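PDB 3HWU: putative DNA-binding protein from Ralstonia eutropha, which is of unknown function but carries a PCC (DUF296) domain and may bind DNA. Local coordinates for residues 24-29 with 109-114; 46-51 with 113-118; 50-55 with 70-75. All coordinates share one frame; numbering follows the deposited sequence. Where two conformers were deposited one is given.

Interaction 1: residues 24-29 with 109-114; sequences NVLQNL and LGLTVG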
loop_
_atom_site.group_PDB
_atom_site.type_symbol
_atom_site.label_atom_id
_atom_site.label_comp_id
_atom_site.label_asym_id
_atom_site.label_seq_id
_atom_site.Cartn_x
_atom_site.Cartn_y
_atom_site.Cartn_z
ATOM N N ASN A 24 2.695 12.941 -15.954
ATOM C CA ASN A 24 2.349 11.602 -16.328
ATOM C C ASN A 24 3.098 10.630 -15.409
ATOM O O ASN A 24 4.324 10.562 -15.445
ATOM C CB ASN A 24 2.717 11.337 -17.793
ATOM C CG ASN A 24 2.331 9.947 -18.225
ATOM O OD1 ASN A 24 2.788 8.979 -17.624
ATOM N ND2 ASN A 24 1.438 9.826 -19.228
ATOM N N VAL A 25 2.366 9.946 -14.549
ATOM C CA VAL A 25 3.016 9.262 -13.405
ATOM C C VAL A 25 3.934 8.121 -13.829
ATOM O O VAL A 25 5.092 8.047 -13.397
ATOM C CB VAL A 25 1.946 8.804 -12.410
ATOM C CG1 VAL A 25 2.568 7.946 -11.258
ATOM C CG2 VAL A 25 1.181 10.016 -11.807
ATOM N N LEU A 26 3.440 7.202 -14.656
ATOM C CA LEU A 26 4.302 6.071 -15.008
ATOM C C LEU A 26 5.485 6.535 -15.858
ATOM O O LEU A 26 6.571 6.002 -15.731
ATOM C CB LEU A 26 3.553 4.905 -15.669
ATOM C CG LEU A 26 2.334 4.382 -14.866
ATOM C CD1 LEU A 26 1.793 3.176 -15.609
ATOM C CD2 LEU A 26 2.678 4.014 -13.455
ATOM N N GLN A 27 5.257 7.505 -16.738
ATOM C CA GLN A 27 6.369 8.043 -17.531
ATOM C C GLN A 27 7.418 8.717 -16.644
ATOM O O GLN A 27 8.622 8.579 -16.892
ATOM C CB GLN A 27 5.833 9.011 -18.604
ATOM C CG GLN A 27 5.011 8.333 -19.680
ATOM C CD GLN A 27 4.390 9.272 -20.697
ATOM O OE1 GLN A 27 4.584 10.511 -20.660
ATOM N NE2 GLN A 27 3.638 8.690 -21.613
ATOM N N ASN A 28 7.001 9.418 -15.603
ATOM C CA ASN A 28 7.990 10.015 -14.706
ATOM C C ASN A 28 8.764 8.930 -13.932
ATOM O O ASN A 28 9.943 9.102 -13.660
ATOM C CB ASN A 28 7.321 11.013 -13.758
ATOM C CG ASN A 28 7.269 12.415 -14.325
ATOM O OD1 ASN A 28 8.226 13.176 -14.111
ATOM N ND2 ASN A 28 6.213 12.772 -15.000
ATOM N N LEU A 29 8.114 7.829 -13.577
ATOM C CA LEU A 29 8.832 6.697 -12.960
ATOM C C LEU A 29 9.827 6.038 -13.930
ATOM O O LEU A 29 10.935 5.659 -13.534
ATOM C CB LEU A 29 7.835 5.668 -12.436
ATOM C CG LEU A 29 7.163 6.081 -11.116
ATOM C CD1 LEU A 29 5.892 5.239 -10.887
ATOM C CD2 LEU A 29 8.148 5.967 -9.925
ATOM N N LEU A 109 -2.682 1.359 -16.774
ATOM C CA LEU A 109 -2.078 1.624 -18.101
ATOM C C LEU A 109 -1.476 3.002 -18.154
ATOM O O LEU A 109 -0.509 3.216 -18.864
ATOM C CB LEU A 109 -3.122 1.462 -19.188
ATOM C CG LEU A 109 -3.734 0.054 -19.296
ATOM C CD1 LEU A 109 -4.839 0.026 -20.371
ATOM C CD2 LEU A 109 -2.663 -1.003 -19.572
ATOM N N GLY A 110 -2.012 3.968 -17.436
ATOM C CA GLY A 110 -1.467 5.331 -17.432
ATOM C C GLY A 110 -2.293 6.206 -16.503
ATOM O O GLY A 110 -3.433 5.866 -16.169
ATOM N N LEU A 111 -1.694 7.288 -16.032
ATOM C CA LEU A 111 -2.379 8.220 -15.162
ATOM C C LEU A 111 -1.616 9.528 -15.111
ATOM O O LEU A 111 -0.384 9.552 -15.286
ATOM C CB LEU A 111 -2.635 7.635 -13.755
ATOM C CG LEU A 111 -1.442 7.337 -12.862
ATOM C CD1 LEU A 111 -1.910 6.891 -11.465
ATOM C CD2 LEU A 111 -0.478 6.264 -13.426
ATOM N N THR A 112 -2.402 10.589 -14.924
ATOM C CA THR A 112 -1.937 11.960 -14.993
ATOM C C THR A 112 -2.394 12.710 -13.745
ATOM O O THR A 112 -3.579 12.689 -13.410
ATOM C CB THR A 112 -2.471 12.680 -16.246
ATOM O OG1 THR A 112 -2.073 11.953 -17.414
ATOM C CG2 THR A 112 -1.954 14.103 -16.338
ATOM N N VAL A 113 -1.451 13.389 -13.082
ATOM C CA VAL A 113 -1.763 14.170 -11.895
ATOM C C VAL A 113 -2.689 15.332 -12.272
ATOM O O VAL A 113 -2.441 16.043 -13.272
ATOM C CB VAL A 113 -0.496 14.734 -11.245
ATOM C CG1 VAL A 113 -0.771 15.580 -10.012
ATOM C CG2 VAL A 113 0.501 13.582 -10.910
ATOM N N GLY A 114 -3.714 15.537 -11.452
ATOM C CA GLY A 114 -4.664 16.617 -11.645
ATOM C C GLY A 114 -4.331 17.830 -10.830
ATOM O O GLY A 114 -3.160 18.190 -10.647
#

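Interaction 2: residues 46-51 with 113-118; sequences IGFMSE and VGTGSC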
loop_
_atom_site.group_PDB
_atom_site.type_symbol
_atom_site.label_atom_id
_atom_site.label_comp_id
_atom_site.label_asym_id
_atom_site.label_seq_id
_atom_site.Cartn_x
_atom_site.Cartn_y
_atom_site.Cartn_z
ATOM N N ILE A 46 0.348 7.847 -3.429
ATOM C CA ILE A 46 -0.995 8.416 -3.327
ATOM C C ILE A 46 -1.005 9.687 -4.161
ATOM O O ILE A 46 0.045 10.229 -4.517
ATOM C CB ILE A 46 -1.434 8.785 -1.886
ATOM C CG1 ILE A 46 -0.440 9.742 -1.191
ATOM C CG2 ILE A 46 -1.661 7.531 -1.072
ATOM C CD1 ILE A 46 -0.936 10.356 0.120
ATOM N N GLY A 47 -2.198 10.164 -4.506
ATOM C CA GLY A 47 -2.291 11.491 -5.138
ATOM C C GLY A 47 -3.672 11.767 -5.674
ATOM O O GLY A 47 -4.595 11.052 -5.320
ATOM N N PHE A 48 -3.814 12.785 -6.504
ATOM C CA PHE A 48 -5.077 13.172 -7.123
ATOM C C PHE A 48 -4.843 13.260 -8.615
ATOM O O PHE A 48 -3.914 13.952 -9.042
ATOM C CB PHE A 48 -5.574 14.528 -6.622
ATOM C CG PHE A 48 -6.895 14.924 -7.187
ATOM C CD1 PHE A 48 -8.030 14.294 -6.766
ATOM C CD2 PHE A 48 -6.961 15.851 -8.164
ATOM C CE1 PHE A 48 -9.272 14.648 -7.318
ATOM C CE2 PHE A 48 -8.175 16.242 -8.711
ATOM C CZ PHE A 48 -9.293 15.623 -8.317
HETATM N N MSE A 49 -5.649 12.510 -9.369
HETATM C CA MSE A 49 -5.455 12.323 -10.816
HETATM C C MSE A 49 -6.538 12.989 -11.661
HETATM O O MSE A 49 -7.721 12.794 -11.425
HETATM C CB MSE A 49 -5.466 10.848 -11.128
HETATM C CG MSE A 49 -4.404 10.032 -10.377
HETATM SE SE MSE A 49 -2.610 10.601 -10.724
HETATM C CE MSE A 49 -1.918 10.191 -8.992
ATOM N N SER A 50 -6.151 13.759 -12.662
ATOM C CA SER A 50 -7.122 14.206 -13.655
ATOM C C SER A 50 -7.637 13.038 -14.501
ATOM O O SER A 50 -8.806 13.021 -14.907
ATOM C CB SER A 50 -6.526 15.266 -14.551
ATOM O OG SER A 50 -5.313 14.840 -15.132
ATOM N N GLU A 51 -6.786 12.049 -14.733
ATOM C CA GLU A 51 -7.273 10.828 -15.340
ATOM C C GLU A 51 -6.401 9.668 -14.926
ATOM O O GLU A 51 -5.208 9.827 -14.708
ATOM C CB GLU A 51 -7.338 10.930 -16.839
ATOM C CG GLU A 51 -6.079 11.339 -17.442
ATOM C CD GLU A 51 -6.169 11.403 -18.963
ATOM O OE1 GLU A 51 -5.990 10.354 -19.616
ATOM O OE2 GLU A 51 -6.418 12.505 -19.481
ATOM N N VAL A 113 -1.451 13.389 -13.082
ATOM C CA VAL A 113 -1.763 14.170 -11.895
ATOM C C VAL A 113 -2.689 15.332 -12.272
ATOM O O VAL A 113 -2.441 16.043 -13.272
ATOM C CB VAL A 113 -0.496 14.734 -11.245
ATOM C CG1 VAL A 113 -0.771 15.580 -10.012
ATOM C CG2 VAL A 113 0.501 13.582 -10.910
ATOM N N GLY A 114 -3.714 15.537 -11.452
ATOM C CA GLY A 114 -4.664 16.617 -11.645
ATOM C C GLY A 114 -4.331 17.830 -10.830
ATOM O O GLY A 114 -3.160 18.190 -10.647
ATOM N N THR A 115 -5.365 18.477 -10.324
ATOM C CA THR A 115 -5.120 19.660 -9.495
ATOM C C THR A 115 -4.743 19.198 -8.063
ATOM O O THR A 115 -5.524 19.212 -7.114
ATOM C CB THR A 115 -6.293 20.582 -9.523
ATOM O OG1 THR A 115 -7.409 19.865 -9.065
ATOM C CG2 THR A 115 -6.565 21.125 -10.950
ATOM N N GLY A 116 -3.506 18.746 -7.953
ATOM C CA GLY A 116 -3.026 18.078 -6.750
ATOM C C GLY A 116 -1.587 17.701 -6.963
ATOM O O GLY A 116 -0.850 18.375 -7.707
ATOM N N SER A 117 -1.200 16.572 -6.355
ATOM C CA SER A 117 0.179 16.059 -6.462
ATOM C C SER A 117 0.142 14.537 -6.414
ATOM O O SER A 117 -0.936 13.951 -6.247
ATOM C CB SER A 117 1.043 16.617 -5.326
ATOM O OG SER A 117 0.535 16.252 -4.070
ATOM N N CYS A 118 1.293 13.900 -6.526
ATOM C CA CYS A 118 1.414 12.459 -6.336
ATOM C C CYS A 118 2.707 12.215 -5.565
ATOM O O CYS A 118 3.782 12.568 -6.061
ATOM C CB CYS A 118 1.376 11.718 -7.691
ATOM S SG CYS A 118 1.638 9.965 -7.565
HETATM O O HOH W 1 -3.823 17.523 -15.312
#

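Interaction 3: residues 50-55 with 70-75; sequences SEATFG and RNVEMA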
loop_
_atom_site.group_PDB
_atom_site.type_symbol
_atom_site.label_atom_id
_atom_site.label_comp_id
_atom_site.label_asym_id
_atom_site.label_seq_id
_atom_site.Cartn_x
_atom_site.Cartn_y
_atom_site.Cartn_z
ATOM N N SER A 50 -6.151 13.759 -12.662
ATOM C CA SER A 50 -7.122 14.206 -13.655
ATOM C C SER A 50 -7.637 13.038 -14.501
ATOM O O SER A 50 -8.806 13.021 -14.907
ATOM C CB SER A 50 -6.526 15.266 -14.551
ATOM O OG SER A 50 -5.313 14.840 -15.132
ATOM N N GLU A 51 -6.786 12.049 -14.733
ATOM C CA GLU A 51 -7.273 10.828 -15.340
ATOM C C GLU A 51 -6.401 9.668 -14.926
ATOM O O GLU A 51 -5.208 9.827 -14.708
ATOM C CB GLU A 51 -7.338 10.930 -16.839
ATOM C CG GLU A 51 -6.079 11.339 -17.442
ATOM C CD GLU A 51 -6.169 11.403 -18.963
ATOM O OE1 GLU A 51 -5.990 10.354 -19.616
ATOM O OE2 GLU A 51 -6.418 12.505 -19.481
ATOM N N ALA A 52 -7.052 8.520 -14.794
ATOM C CA ALA A 52 -6.410 7.263 -14.472
ATOM C C ALA A 52 -7.071 6.214 -15.359
ATOM O O ALA A 52 -8.280 6.028 -15.303
ATOM C CB ALA A 52 -6.553 6.931 -13.004
ATOM N N THR A 53 -6.258 5.480 -16.101
ATOM C CA THR A 53 -6.715 4.436 -17.027
ATOM C C THR A 53 -6.186 3.088 -16.574
ATOM O O THR A 53 -4.990 2.915 -16.389
ATOM C CB THR A 53 -6.285 4.744 -18.465
ATOM O OG1 THR A 53 -6.792 6.030 -18.843
ATOM C CG2 THR A 53 -6.762 3.675 -19.449
ATOM N N PHE A 54 -7.113 2.153 -16.395
ATOM C CA PHE A 54 -6.834 0.796 -16.003
ATOM C C PHE A 54 -7.119 -0.137 -17.167
ATOM O O PHE A 54 -7.841 0.205 -18.105
ATOM C CB PHE A 54 -7.741 0.452 -14.824
ATOM C CG PHE A 54 -7.488 1.338 -13.628
ATOM C CD1 PHE A 54 -6.510 0.991 -12.712
ATOM C CD2 PHE A 54 -8.169 2.538 -13.461
ATOM C CE1 PHE A 54 -6.253 1.778 -11.634
ATOM C CE2 PHE A 54 -7.890 3.336 -12.358
ATOM C CZ PHE A 54 -6.917 2.945 -11.459
ATOM N N GLY A 55 -6.609 -1.350 -17.072
ATOM C CA GLY A 55 -6.854 -2.363 -18.082
ATOM C C GLY A 55 -7.112 -3.708 -17.431
ATOM O O GLY A 55 -6.443 -4.049 -16.448
ATOM N N ARG A 70 -11.865 9.955 -14.294
ATOM C CA ARG A 70 -11.464 11.344 -14.286
ATOM C C ARG A 70 -11.630 11.999 -12.929
ATOM O O ARG A 70 -12.627 11.763 -12.253
ATOM C CB ARG A 70 -12.262 12.168 -15.346
ATOM C CG ARG A 70 -12.123 11.578 -16.733
ATOM C CD ARG A 70 -12.958 12.360 -17.733
ATOM N NE ARG A 70 -12.860 11.813 -19.075
ATOM C CZ ARG A 70 -11.805 12.013 -19.856
ATOM N NH1 ARG A 70 -10.769 12.687 -19.405
ATOM N NH2 ARG A 70 -11.788 11.550 -21.100
ATOM N N ASN A 71 -10.706 12.881 -12.579
ATOM C CA ASN A 71 -10.777 13.692 -11.355
ATOM C C ASN A 71 -11.061 12.826 -10.113
ATOM O O ASN A 71 -12.090 12.920 -9.436
ATOM C CB ASN A 71 -11.756 14.840 -11.534
ATOM C CG ASN A 71 -11.207 15.911 -12.473
ATOM O OD1 ASN A 71 -10.013 16.056 -12.626
ATOM N ND2 ASN A 71 -12.084 16.668 -13.094
ATOM N N VAL A 72 -10.103 11.936 -9.844
ATOM C CA VAL A 72 -10.216 10.939 -8.791
ATOM C C VAL A 72 -9.052 11.002 -7.807
ATOM O O VAL A 72 -7.914 11.302 -8.177
ATOM C CB VAL A 72 -10.310 9.490 -9.329
ATOM C CG1 VAL A 72 -11.677 9.240 -9.953
ATOM C CG2 VAL A 72 -9.180 9.158 -10.278
ATOM N N GLU A 73 -9.351 10.770 -6.540
ATOM C CA GLU A 73 -8.298 10.522 -5.542
ATOM C C GLU A 73 -7.731 9.134 -5.762
ATOM O O GLU A 73 -8.489 8.194 -5.976
ATOM C CB GLU A 73 -8.858 10.636 -4.127
ATOM C CG GLU A 73 -9.217 12.085 -3.691
ATOM C CD GLU A 73 -8.012 12.968 -3.398
ATOM O OE1 GLU A 73 -6.877 12.581 -3.684
ATOM O OE2 GLU A 73 -8.223 14.079 -2.848
HETATM N N MSE A 74 -6.423 9.006 -5.758
HETATM C CA MSE A 74 -5.766 7.724 -5.790
HETATM C C MSE A 74 -5.398 7.295 -4.382
HETATM O O MSE A 74 -4.498 7.852 -3.738
HETATM C CB MSE A 74 -4.530 7.760 -6.664
HETATM C CG MSE A 74 -3.930 6.387 -6.840
HETATM SE SE MSE A 74 -2.528 6.269 -8.097
HETATM C CE MSE A 74 -1.129 7.192 -6.981
ATOM N N ALA A 75 -6.235 6.412 -3.855
ATOM C CA ALA A 75 -6.124 5.962 -2.477
ATOM C C ALA A 75 -4.847 5.153 -2.223
ATOM O O ALA A 75 -4.292 5.174 -1.141
ATOM C CB ALA A 75 -7.387 5.140 -2.073
HETATM O O HOH W 2 -10.027 14.368 -17.031
#

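Interaction 1: residues 24-29 with 109-114
The N-terminal end of helix 25-35 rests on strand 103-114 here, with Val25 and Leu26 packed on Leu111. The axes of the two short segments run nearly perpendicular, at 97°. One backbone bond joins them: Val25 N donates to Leu111 O over 2.9 Å. The bond is straight, 166° at the hydrogen, and it uses an N-H of the first helical turn. The same carbonyl oxygen also receives a CA-H contact from Asn24. Asn24 is the N-cap of the helix. In the conformer given, its OD1 accepts from Gln27 N at 3.0 Å, so the cap and the strand bond each satisfy an N-H at the helix start. Asn24 O is gripped twice by Asn28, once by the backbone N and once by ND2. The ND2 donor stands well above the carbonyl plane.

Beside these polar atoms the contact is apolar. Chi1 of Leu111 (66°) sets CG between the backbone N and the carbonyl carbon, and Leu111 CG lies 3.7 Å from Val25 CB. Leu111 CD2 is equally close to Val25 CB. Leu111 CD2 also reaches Leu26 CG at 3.7 Å, where the two side chains cross at about a right angle. Thus one methyl serves two helix residues. Val25 CG2 meets Val113 CG2, two residues further along the strand, at 3.7 Å. At the other end Leu26 CD1 approaches the backbone of Leu109, 4.0 Å from its O. Leu109 and Gly110 form a classic beta bulge opposite Thr53.

Neighbouring strands continue this apolar layer. Val25 and Val113 both touch Leu19 of strand 14-20. Leu111 and Val25 meet Met49 of strand 40-49. Leu26 lies on Ile90 and Ala92 of strand 87-97.

Interaction 2: residues 46-51 with 113-118
Ile46 O receives a CA-H contact from Cys118 CA at 3.2 Å, where strand 40-49 runs antiparallel to strand 117-125. Gly47 follows in a non-hydrogen-bonded pair with Cys118. The backbones are close here: Gly47 CA lies 3.0 Å from Ser117 O.

Phe48 uses both its backbone polar atoms. Its N donates to Ser117 O over 3.1 Å, nearly along the C=O axis. Its O accepts from Gly114 N over 2.9 Å. These bonds reach to each side of the turn between strands 103-114 and 117-125, where Thr115 is the centre of an inverse gamma turn. The Phe48 ring extends alongside Thr115, its CG anti to the backbone N (chi1 -177°). Thr115 N lies at the ring edge, in plane, and Thr115 OG1 comes obliquely to CE2 at 3.7 Å.

Met49, a selenomethionine, pairs with Val113 without direct backbone bonds. Its side chain sets off away from 113-118, but the bends at chi2 (-59°) and chi3 return SE and CE to it. SE lies by Val113 N, and CE touches Cys118 SG at 3.8 Å.

Ser50 stands at a classic beta bulge with Glu51, both facing Thr112. Its CB packs on Gly114 CA at 3.7 Å. Its OG bonds to Thr112 O, and a water joins OG to Val113 O, donating to that carbonyl over 2.9 Å.

Thr115 and Ser117 also pack against Phe59 and Val141 of the second subunit. The chemistry implies a largely buried backbone join: Phe48 O is bonded by Gly114 N and Val113 O by a water, CA-H contacts only supplement these, and selenium and sulfur fill one flank.

Interaction 3: residues 50-55 with 70-75
Glu51 and Arg70 form an antiparallel non-hydrogen-bonded pair where strands 51-58 and 63-70 meet as neighbours in the large antiparallel sheet. Arg70 belongs to an outermost strand of the sheet within this chain, and the contact continues past the corner at Asn71 into strand 72-84. Here Ser50 O is the shared acceptor. Asn71 N donates to it over 3.0 Å, from well above the carbonyl plane. Arg70 CA adds a CA-H contact to Ser50 O at 3.2 Å.

The Arg70 side chain can be followed outward. CB lies 3.6 Å from Ser50 O. CG is anti to the carbonyl carbon (chi1 -56°) and stays beside Ser50 O, at 4.1 Å. From CG the chain is extended through CD to NE, which carries the guanidinium away from the backbone. At the tip, NH1 donates to a water over 3.0 Å, and this water lies at the edge of the guanidinium, in plane. The same water donates to Ser50 O over 2.8 Å, so one carbonyl is held by a backbone N-H and a bridging water. In the conformer given, Glu51 OE2 lies 4.4 Å from Arg70 NH1, beyond a salt bridge.

Asn71 and Val72 make a G1 beta bulge opposite Met49, and the positive phi of Asn71, 50°, suits that bulge. Asn71 OD1 comes back over Ser50, near its CA. On the buried side Ala52 faces Leu111, and Val72 lies on Val96. Across the contact, Ala52 CB and Val72 CG2 approach to 4.4 Å.

Interactions 1 and 2 both use the end of strand 103-114 and share Val113 and Gly114. Interactions 2 and 3 share the corner at Ser50 and the following Glu51. Interaction 2 is the most buried and joins strands through backbone bonds. Interaction 1 adds the helix start and relies on packed methyl groups. Interaction 3 is partly buried and opens to water, with charged groups at its outer end. Leu111 and Met74 touch, linking the layer under the helix to strand 72-84. Interactions 2 and 3 also touch the second subunit, while the segments of interaction 1 meet no other chain of the assembly.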